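Local coordinates for COG0778: Nitroreductase (Streptococcus pneumoniae, PDB 2B67) that probably acts as an FMN-dependent oxidoreductase of the nitroreductase family, using its bound flavin to pass electrons to an acceptor, at the interface of chains A and B. Residues are numbered along the deposited sequence; one frame, centred on the assembly and turned at random. Chains: chain A/B, COG0778: Nitroreductase.

Contact 1: the interface of chains A and B. Residues chain A 50-53, 168-170; chain B 202-204.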
loop_
_atom_site.group_PDB
_atom_site.type_symbol
_atom_site.label_atom_id
_atom_site.label_comp_id
_atom_site.label_asym_id
_atom_site.label_seq_id
_atom_site.Cartn_x
_atom_site.Cartn_y
_atom_site.Cartn_z
ATOM N N PHE A 50 8.029 -0.314 -12.609
ATOM C CA PHE A 50 7.460 -1.656 -12.840
ATOM C C PHE A 50 8.286 -2.411 -13.878
ATOM O O PHE A 50 8.388 -2.009 -15.065
ATOM C CB PHE A 50 5.997 -1.543 -13.289
ATOM C CG PHE A 50 5.096 -0.926 -12.255
ATOM C CD1 PHE A 50 5.075 0.464 -12.061
ATOM C CD2 PHE A 50 4.284 -1.744 -11.452
ATOM C CE1 PHE A 50 4.254 1.034 -11.071
ATOM C CE2 PHE A 50 3.442 -1.199 -10.500
ATOM C CZ PHE A 50 3.424 0.184 -10.294
ATOM N N VAL A 51 8.903 -3.495 -13.443
ATOM C CA VAL A 51 9.691 -4.293 -14.362
ATOM C C VAL A 51 8.887 -5.547 -14.731
ATOM O O VAL A 51 8.733 -6.454 -13.908
ATOM C CB VAL A 51 11.100 -4.617 -13.790
ATOM C CG1 VAL A 51 11.888 -5.414 -14.810
ATOM C CG2 VAL A 51 11.864 -3.304 -13.454
ATOM N N VAL A 52 8.342 -5.558 -15.955
ATOM C CA VAL A 52 7.541 -6.675 -16.436
ATOM C C VAL A 52 8.428 -7.798 -16.995
ATOM O O VAL A 52 9.047 -7.667 -18.063
ATOM C CB VAL A 52 6.489 -6.200 -17.463
ATOM C CG1 VAL A 52 5.678 -7.343 -17.975
ATOM C CG2 VAL A 52 5.587 -5.134 -16.825
ATOM N N VAL A 53 8.483 -8.897 -16.273
ATOM C CA VAL A 53 9.413 -9.964 -16.619
ATOM C C VAL A 53 8.697 -11.058 -17.392
ATOM O O VAL A 53 7.801 -11.732 -16.852
ATOM C CB VAL A 53 10.115 -10.519 -15.373
ATOM C CG1 VAL A 53 11.134 -11.611 -15.743
ATOM C CG2 VAL A 53 10.801 -9.339 -14.614
ATOM N N LEU A 168 17.931 -8.587 -13.240
ATOM C CA LEU A 168 16.988 -7.908 -14.118
ATOM C C LEU A 168 17.575 -6.725 -14.892
ATOM O O LEU A 168 16.850 -6.078 -15.656
ATOM C CB LEU A 168 15.741 -7.458 -13.325
ATOM C CG LEU A 168 14.925 -8.562 -12.660
ATOM C CD1 LEU A 168 13.605 -8.062 -12.090
ATOM C CD2 LEU A 168 14.667 -9.663 -13.653
ATOM N N GLU A 169 18.862 -6.438 -14.677
ATOM C CA GLU A 169 19.567 -5.346 -15.356
ATOM C C GLU A 169 18.886 -3.997 -15.131
ATOM O O GLU A 169 18.532 -3.288 -16.081
ATOM C CB GLU A 169 19.762 -5.631 -16.863
ATOM C CG GLU A 169 20.424 -6.976 -17.114
ATOM C CD GLU A 169 20.586 -7.324 -18.603
ATOM O OE1 GLU A 169 19.966 -6.653 -19.486
ATOM O OE2 GLU A 169 21.339 -8.301 -18.873
ATOM N N ILE A 170 18.714 -3.650 -13.860
ATOM C CA ILE A 170 18.087 -2.392 -13.480
ATOM C C ILE A 170 19.086 -1.612 -12.616
ATOM O O ILE A 170 19.708 -2.188 -11.724
ATOM C CB ILE A 170 16.803 -2.651 -12.641
ATOM C CG1 ILE A 170 15.777 -3.501 -13.412
ATOM C CG2 ILE A 170 16.290 -1.325 -12.078
ATOM C CD1 ILE A 170 15.073 -2.793 -14.639
ATOM N N GLU B 202 9.696 -1.073 -17.351
ATOM C CA GLU B 202 10.750 -1.728 -18.113
ATOM C C GLU B 202 10.349 -3.153 -18.488
ATOM O O GLU B 202 9.588 -3.813 -17.783
ATOM C CB GLU B 202 12.059 -1.739 -17.348
ATOM C CG GLU B 202 12.487 -0.385 -16.828
ATOM C CD GLU B 202 13.140 0.489 -17.865
ATOM O OE1 GLU B 202 13.050 1.723 -17.703
ATOM O OE2 GLU B 202 13.753 -0.043 -18.829
ATOM N N LYS B 203 10.850 -3.615 -19.622
ATOM C CA LYS B 203 10.522 -4.957 -20.090
ATOM C C LYS B 203 11.769 -5.841 -19.959
ATOM O O LYS B 203 12.856 -5.450 -20.350
ATOM C CB LYS B 203 10.011 -4.908 -21.531
ATOM C CG LYS B 203 8.760 -4.018 -21.716
ATOM C CD LYS B 203 8.359 -3.893 -23.197
ATOM C CE LYS B 203 6.980 -3.259 -23.346
ATOM N NZ LYS B 203 6.694 -2.760 -24.740
ATOM N N ARG B 204 11.605 -6.998 -19.341
ATOM C CA ARG B 204 12.698 -7.929 -19.168
ATOM C C ARG B 204 12.154 -9.351 -19.333
ATOM O O ARG B 204 11.050 -9.566 -19.888
ATOM C CB ARG B 204 13.324 -7.766 -17.771
ATOM C CG ARG B 204 13.941 -6.440 -17.501
ATOM C CD ARG B 204 15.203 -6.211 -18.347
ATOM N NE ARG B 204 15.922 -4.998 -17.950
ATOM C CZ ARG B 204 15.790 -3.794 -18.523
ATOM N NH1 ARG B 204 14.960 -3.611 -19.533
ATOM N NH2 ARG B 204 16.505 -2.772 -18.085
ATOM O OXT ARG B 204 12.812 -10.305 -18.886
#
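Backbone hydrogen bonds join A:Phe50, A:Val52, B:Glu202 and B:Arg204. Strand 201-203 of chain B lies parallel to strand 48-53 of chain A and extends its sheet. B:Glu202 N donates to A:Phe50 O at 2.8 Å. B:Glu202 O accepts from A:Val52 N. The ladder closes where B:Arg204 N donates to A:Val52 O at 2.9 Å.

Side-chain hydrogen bonds come from the guanidinium of B:Arg204. Its chain bends at chi2 (-68°), which turns the group toward the turn after helix 161-168. NE gives its N-H to A:Leu168 O at 2.7 Å. NH2 points to A:Glu169 O at 2.9 Å, in a nearly straight bond. Both carbonyl oxygens lie close to the guanidinium plane, so the group is gripped along one edge. On its own chain, NH1 donates to B:Lys203 O at 2.9 Å. A longer salt bridge, 3.8 Å from NH1 to B:Glu202 OE2, adds to this. Together these bonds should fix the rotation of the guanidinium.

Apolar contacts also contribute. A:Val51 CG1 is anti to the backbone N (chi1 -178°), which points this branch at B:Arg204 CG, 3.5 Å away. The methyl tip of A:Ile170, CD1, lies 4.1 Å from B:Arg204 CZ.

The site fastens the C-terminal tail of one subunit to the sheet of the other. This exchange of tails, as expected for the homodimers of this family, probably ties the two subunits together.

Contact 2: the interface of chains A and B. Residues chain A 37-40, 44, 46; chain B 13, 192-195.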
loop_
_atom_site.group_PDB
_atom_site.type_symbol
_atom_site.label_atom_id
_atom_site.label_comp_id
_atom_site.label_asym_id
_atom_site.label_seq_id
_atom_site.Cartn_x
_atom_site.Cartn_y
_atom_site.Cartn_z
ATOM N N THR A 37 -1.106 3.038 -11.217
ATOM C CA THR A 37 -0.391 4.322 -10.951
ATOM C C THR A 37 -1.287 5.577 -10.760
ATOM O O THR A 37 -0.796 6.642 -10.387
ATOM C CB THR A 37 0.685 4.606 -11.998
ATOM O OG1 THR A 37 0.119 4.583 -13.305
ATOM C CG2 THR A 37 1.721 3.554 -11.947
ATOM N N LEU A 38 -2.590 5.437 -10.990
ATOM C CA LEU A 38 -3.551 6.464 -10.534
ATOM C C LEU A 38 -3.540 6.574 -9.016
ATOM O O LEU A 38 -3.988 7.591 -8.485
ATOM C CB LEU A 38 -4.976 6.164 -11.015
ATOM C CG LEU A 38 -5.160 6.122 -12.533
ATOM C CD1 LEU A 38 -6.575 5.647 -12.878
ATOM C CD2 LEU A 38 -4.907 7.500 -13.163
ATOM N N ALA A 39 -2.984 5.558 -8.337
ATOM C CA ALA A 39 -2.761 5.574 -6.868
ATOM C C ALA A 39 -2.181 6.883 -6.357
ATOM O O ALA A 39 -1.292 7.431 -7.009
ATOM C CB ALA A 39 -1.780 4.499 -6.488
ATOM N N PRO A 40 -2.606 7.326 -5.144
ATOM C CA PRO A 40 -1.944 8.470 -4.531
ATOM C C PRO A 40 -0.550 8.033 -4.042
ATOM O O PRO A 40 -0.283 6.823 -3.885
ATOM C CB PRO A 40 -2.853 8.795 -3.330
ATOM C CG PRO A 40 -3.363 7.407 -2.887
ATOM C CD PRO A 40 -3.670 6.771 -4.264
ATOM N N ASN A 44 2.772 13.321 -4.203
ATOM C CA ASN A 44 2.596 12.867 -5.574
ATOM C C ASN A 44 3.955 12.522 -6.177
ATOM O O ASN A 44 4.156 12.668 -7.361
ATOM C CB ASN A 44 1.831 13.909 -6.425
ATOM C CG ASN A 44 1.343 13.355 -7.748
ATOM O OD1 ASN A 44 1.039 12.141 -7.895
ATOM N ND2 ASN A 44 1.218 14.245 -8.729
ATOM N N GLN A 46 5.209 9.532 -6.640
ATOM C CA GLN A 46 5.093 8.344 -7.514
ATOM C C GLN A 46 6.452 7.653 -7.759
ATOM O O GLN A 46 6.926 7.558 -8.888
ATOM C CB GLN A 46 4.356 8.680 -8.832
ATOM C CG GLN A 46 4.833 9.907 -9.576
ATOM C CD GLN A 46 3.768 10.491 -10.548
ATOM O OE1 GLN A 46 3.368 9.848 -11.511
ATOM N NE2 GLN A 46 3.360 11.715 -10.297
ATOM N N ARG B 13 -11.485 8.840 -7.087
ATOM C CA ARG B 13 -10.716 9.062 -5.870
ATOM C C ARG B 13 -9.818 10.278 -6.044
ATOM O O ARG B 13 -9.066 10.339 -7.009
ATOM C CB ARG B 13 -9.867 7.858 -5.501
ATOM C CG ARG B 13 -9.210 8.013 -4.091
ATOM C CD ARG B 13 -7.840 7.398 -4.007
ATOM N NE ARG B 13 -6.966 7.753 -5.139
ATOM C CZ ARG B 13 -6.260 8.877 -5.231
ATOM N NH1 ARG B 13 -6.311 9.809 -4.269
ATOM N NH2 ARG B 13 -5.503 9.080 -6.294
ATOM N N SER B 192 -4.652 14.829 -10.344
ATOM C CA SER B 192 -3.266 15.268 -10.273
ATOM C C SER B 192 -2.428 14.528 -11.312
ATOM O O SER B 192 -2.865 13.540 -11.901
ATOM C CB SER B 192 -2.711 15.021 -8.872
ATOM O OG SER B 192 -2.802 13.659 -8.545
ATOM N N TYR B 193 -1.229 15.031 -11.556
ATOM C CA TYR B 193 -0.395 14.539 -12.637
ATOM C C TYR B 193 0.112 13.109 -12.379
ATOM O O TYR B 193 0.445 12.769 -11.247
ATOM C CB TYR B 193 0.784 15.489 -12.835
ATOM C CG TYR B 193 1.773 14.985 -13.863
ATOM C CD1 TYR B 193 3.019 14.449 -13.465
ATOM C CD2 TYR B 193 1.454 15.007 -15.220
ATOM C CE1 TYR B 193 3.939 13.951 -14.415
ATOM C CE2 TYR B 193 2.358 14.526 -16.173
ATOM C CZ TYR B 193 3.593 13.995 -15.756
ATOM O OH TYR B 193 4.451 13.528 -16.702
ATOM N N ARG B 194 0.109 12.275 -13.423
ATOM C CA ARG B 194 0.816 10.972 -13.379
ATOM C C ARG B 194 1.754 10.891 -14.572
ATOM O O ARG B 194 1.413 11.338 -15.656
ATOM C CB ARG B 194 -0.150 9.773 -13.400
ATOM C CG ARG B 194 -1.057 9.650 -12.168
ATOM C CD ARG B 194 -0.241 9.541 -10.868
ATOM N NE ARG B 194 -1.110 9.332 -9.711
ATOM C CZ ARG B 194 -1.713 10.316 -9.050
ATOM N NH1 ARG B 194 -2.489 10.033 -8.025
ATOM N NH2 ARG B 194 -1.566 11.589 -9.448
ATOM N N LEU B 195 2.954 10.373 -14.336
ATOM C CA LEU B 195 3.916 10.077 -15.378
ATOM C C LEU B 195 3.284 9.214 -16.460
ATOM O O LEU B 195 2.440 8.395 -16.173
ATOM C CB LEU B 195 5.114 9.328 -14.768
ATOM C CG LEU B 195 6.020 10.177 -13.866
ATOM C CD1 LEU B 195 6.919 9.346 -12.945
ATOM C CD2 LEU B 195 6.820 11.192 -14.685
HETATM O O HOH W 1 2.134 6.333 -14.184
#
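A:Thr37 and A:Leu38 keep near-helical backbones and A:Ala39 turns extended (psi 144°), while A:Asn44 and A:Gln46 take left-handed conformations to face B:Tyr193 and B:Leu195. B:Arg194 inserts its guanidinium among the carbonyls of A:Thr37 to A:Ala39. NE meets A:Thr37 O at 2.8 Å, in the plane of both groups, though bent at the hydrogen. NH1 donates to A:Leu38 O and A:Ala39 O, from above each carbonyl plane. Both NH1 bonds are bent too.

NH2 is held within chain B, where B:Ser192 OG accepts from it at 2.6 Å. A:Asn44 OD1 lies over one face of this guanidinium, toward the rim, and is not hydrogen-bonded to it. B:Arg13 brings NH2 to A:Leu38 O at 3.1 Å, so this oxygen takes two arginine donors. The ring of A:Pro40 covers a face of B:Arg13, with CD over the centre.

A:Asn44 ND2 donates to B:Tyr193 O at 3.0 Å, on a lone pair. The same oxygen also accepts from B:Arg194 NH2. The CG of A:Gln46 sits between its backbone N and carbonyl carbon (chi1 49°). This places the amide so that OE1 takes B:Leu195 N at 2.9 Å and NE2 reaches B:Tyr193 O from above its carbonyl plane.

B:Arg13, B:Ser192 and B:Arg194, with A:Pro40 and A:Asn44, belong to the FMN pocket, which both subunits build. Water 1 bridges to B:Leu195 O from A:Thr37 OG1, 2.8 Å away.

Contact 3: the interface of chains A and B. Residues chain A 4-7, 10; chain B 9, 35, 145, 148.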
loop_
_atom_site.group_PDB
_atom_site.type_symbol
_atom_site.label_atom_id
_atom_site.label_comp_id
_atom_site.label_asym_id
_atom_site.label_seq_id
_atom_site.Cartn_x
_atom_site.Cartn_y
_atom_site.Cartn_z
HETATM N N MSE A 4 -20.550 -2.409 -1.791
HETATM C CA MSE A 4 -21.319 -2.926 -2.965
HETATM C C MSE A 4 -20.424 -3.615 -4.013
HETATM O O MSE A 4 -20.167 -4.818 -3.895
HETATM C CB MSE A 4 -22.210 -1.821 -3.580
HETATM C CG MSE A 4 -21.521 -0.462 -3.818
HETATM SE SE MSE A 4 -22.518 1.037 -3.052
HETATM C CE MSE A 4 -21.952 2.470 -4.297
ATOM N N LYS A 5 -19.947 -2.866 -5.013
ATOM C CA LYS A 5 -19.200 -3.449 -6.143
ATOM C C LYS A 5 -17.702 -3.552 -5.867
ATOM O O LYS A 5 -17.030 -4.420 -6.423
ATOM C CB LYS A 5 -19.436 -2.659 -7.435
ATOM C CG LYS A 5 -19.468 -3.533 -8.690
ATOM C CD LYS A 5 -19.833 -2.749 -9.958
ATOM C CE LYS A 5 -21.334 -2.476 -10.076
ATOM N NZ LYS A 5 -21.695 -1.875 -11.412
ATOM N N PHE A 6 -17.183 -2.667 -5.018
ATOM C CA PHE A 6 -15.779 -2.766 -4.613
ATOM C C PHE A 6 -15.563 -3.956 -3.666
ATOM O O PHE A 6 -14.550 -4.629 -3.743
ATOM C CB PHE A 6 -15.268 -1.437 -4.031
ATOM C CG PHE A 6 -13.822 -1.461 -3.631
ATOM C CD1 PHE A 6 -12.821 -1.626 -4.588
ATOM C CD2 PHE A 6 -13.457 -1.305 -2.305
ATOM C CE1 PHE A 6 -11.486 -1.637 -4.212
ATOM C CE2 PHE A 6 -12.135 -1.313 -1.914
ATOM C CZ PHE A 6 -11.136 -1.504 -2.865
ATOM N N LEU A 7 -16.532 -4.213 -2.789
ATOM C CA LEU A 7 -16.524 -5.400 -1.955
ATOM C C LEU A 7 -16.425 -6.665 -2.825
ATOM O O LEU A 7 -15.687 -7.604 -2.491
ATOM C CB LEU A 7 -17.789 -5.450 -1.082
ATOM C CG LEU A 7 -18.054 -6.703 -0.244
ATOM C CD1 LEU A 7 -16.862 -7.112 0.655
ATOM C CD2 LEU A 7 -19.317 -6.490 0.609
ATOM N N ASN A 10 -12.913 -7.167 -4.155
ATOM C CA ASN A 10 -12.055 -7.642 -3.073
ATOM C C ASN A 10 -12.251 -9.105 -2.752
ATOM O O ASN A 10 -11.301 -9.814 -2.479
ATOM C CB ASN A 10 -12.255 -6.798 -1.819
ATOM C CG ASN A 10 -11.205 -5.705 -1.692
ATOM O OD1 ASN A 10 -10.102 -5.918 -1.166
ATOM N ND2 ASN A 10 -11.530 -4.547 -2.202
ATOM N N LEU B 9 -13.854 3.829 -10.538
ATOM C CA LEU B 9 -13.640 4.063 -9.111
ATOM C C LEU B 9 -12.344 4.878 -8.885
ATOM O O LEU B 9 -12.328 5.862 -8.156
ATOM C CB LEU B 9 -13.568 2.716 -8.357
ATOM C CG LEU B 9 -13.885 2.524 -6.865
ATOM C CD1 LEU B 9 -13.096 1.371 -6.259
ATOM C CD2 LEU B 9 -13.622 3.727 -6.090
ATOM N N ILE B 35 -13.985 -3.710 4.701
ATOM C CA ILE B 35 -13.569 -4.012 3.311
ATOM C C ILE B 35 -12.064 -3.817 3.105
ATOM O O ILE B 35 -11.397 -4.681 2.494
ATOM C CB ILE B 35 -14.386 -3.170 2.265
ATOM C CG1 ILE B 35 -15.866 -3.518 2.356
ATOM C CG2 ILE B 35 -13.855 -3.369 0.837
ATOM C CD1 ILE B 35 -16.746 -2.726 1.397
ATOM N N ALA B 145 -12.338 1.887 -0.732
ATOM C CA ALA B 145 -13.576 1.548 0.002
ATOM C C ALA B 145 -14.410 2.796 0.326
ATOM O O ALA B 145 -15.607 2.851 0.012
ATOM C CB ALA B 145 -13.255 0.739 1.282
ATOM N N ASP B 148 -15.834 4.298 -2.856
ATOM C CA ASP B 148 -16.904 3.501 -3.416
ATOM C C ASP B 148 -18.225 3.857 -2.707
ATOM O O ASP B 148 -19.282 3.678 -3.284
ATOM C CB ASP B 148 -16.586 2.008 -3.232
ATOM C CG ASP B 148 -17.594 1.092 -3.930
ATOM O OD1 ASP B 148 -18.129 0.181 -3.273
ATOM O OD2 ASP B 148 -17.829 1.259 -5.138
#
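A:Phe6 and A:Leu7, in the N-terminal helix 5-12 of chain A, pack against B:Leu9 of helix 6-12, B:Ile35 of helix 26-36, and B:Ala145 and B:Asp148 of helix 124-148. Selenomethionine A:Met4, just before helix 5-12, lies against the end of helix 124-148, its CG near B:Asp148 OD1.

The CG of A:Phe6 is anti to the backbone N (chi1 -178°), which lays one side of the ring against B:Leu9 and B:Ala145. B:Leu9 CD1 touches the ring at CD1, 3.4 Å away, and the two side chains cross at about a right angle. On the other ortho carbon, CD2, the ring meets B:Ala145 CA at 3.7 Å. B:Ile35 CG2 sits at the rim, 3.8 Å from CD2. The amide ND2 of A:Asn10 lies over the opposite face. The other branch of B:Ile35 ends in CD1, which rests on A:Leu7 CB at 3.8 Å.

B:Asp148 CG packs on A:Phe6 CB at 3.4 Å. Its OD1 receives a weak hydrogen bond from A:Phe6 N at 3.5 Å. The positive end of the helix dipole may steady this carboxylate.

Packing carries the patch, with B:Asp148 burying most surface. It docks the N-terminal helix of one subunit on the other and probably steadies the dimer.

Contact 1 and contact 2 have centres about 21 Å apart, contact 2 and contact 3 about 20 Å, and contact 1 and contact 3 about 31 Å. In contacts 1 and 2 chain B contributes its C-terminal stretch, from 192 to 204, which runs along chain A. Helix 26-36 of chain B supplies B:Ile35 to contact 3. The loop just after the same helix in chain A supplies A:Thr37 to A:Pro40 to contact 2. Two-fold symmetry repeats every contact with the chains exchanged, so each subunit uses both segments. Contact 2 includes pocket residues of both chains, so dimer assembly and FMN binding are likely linked.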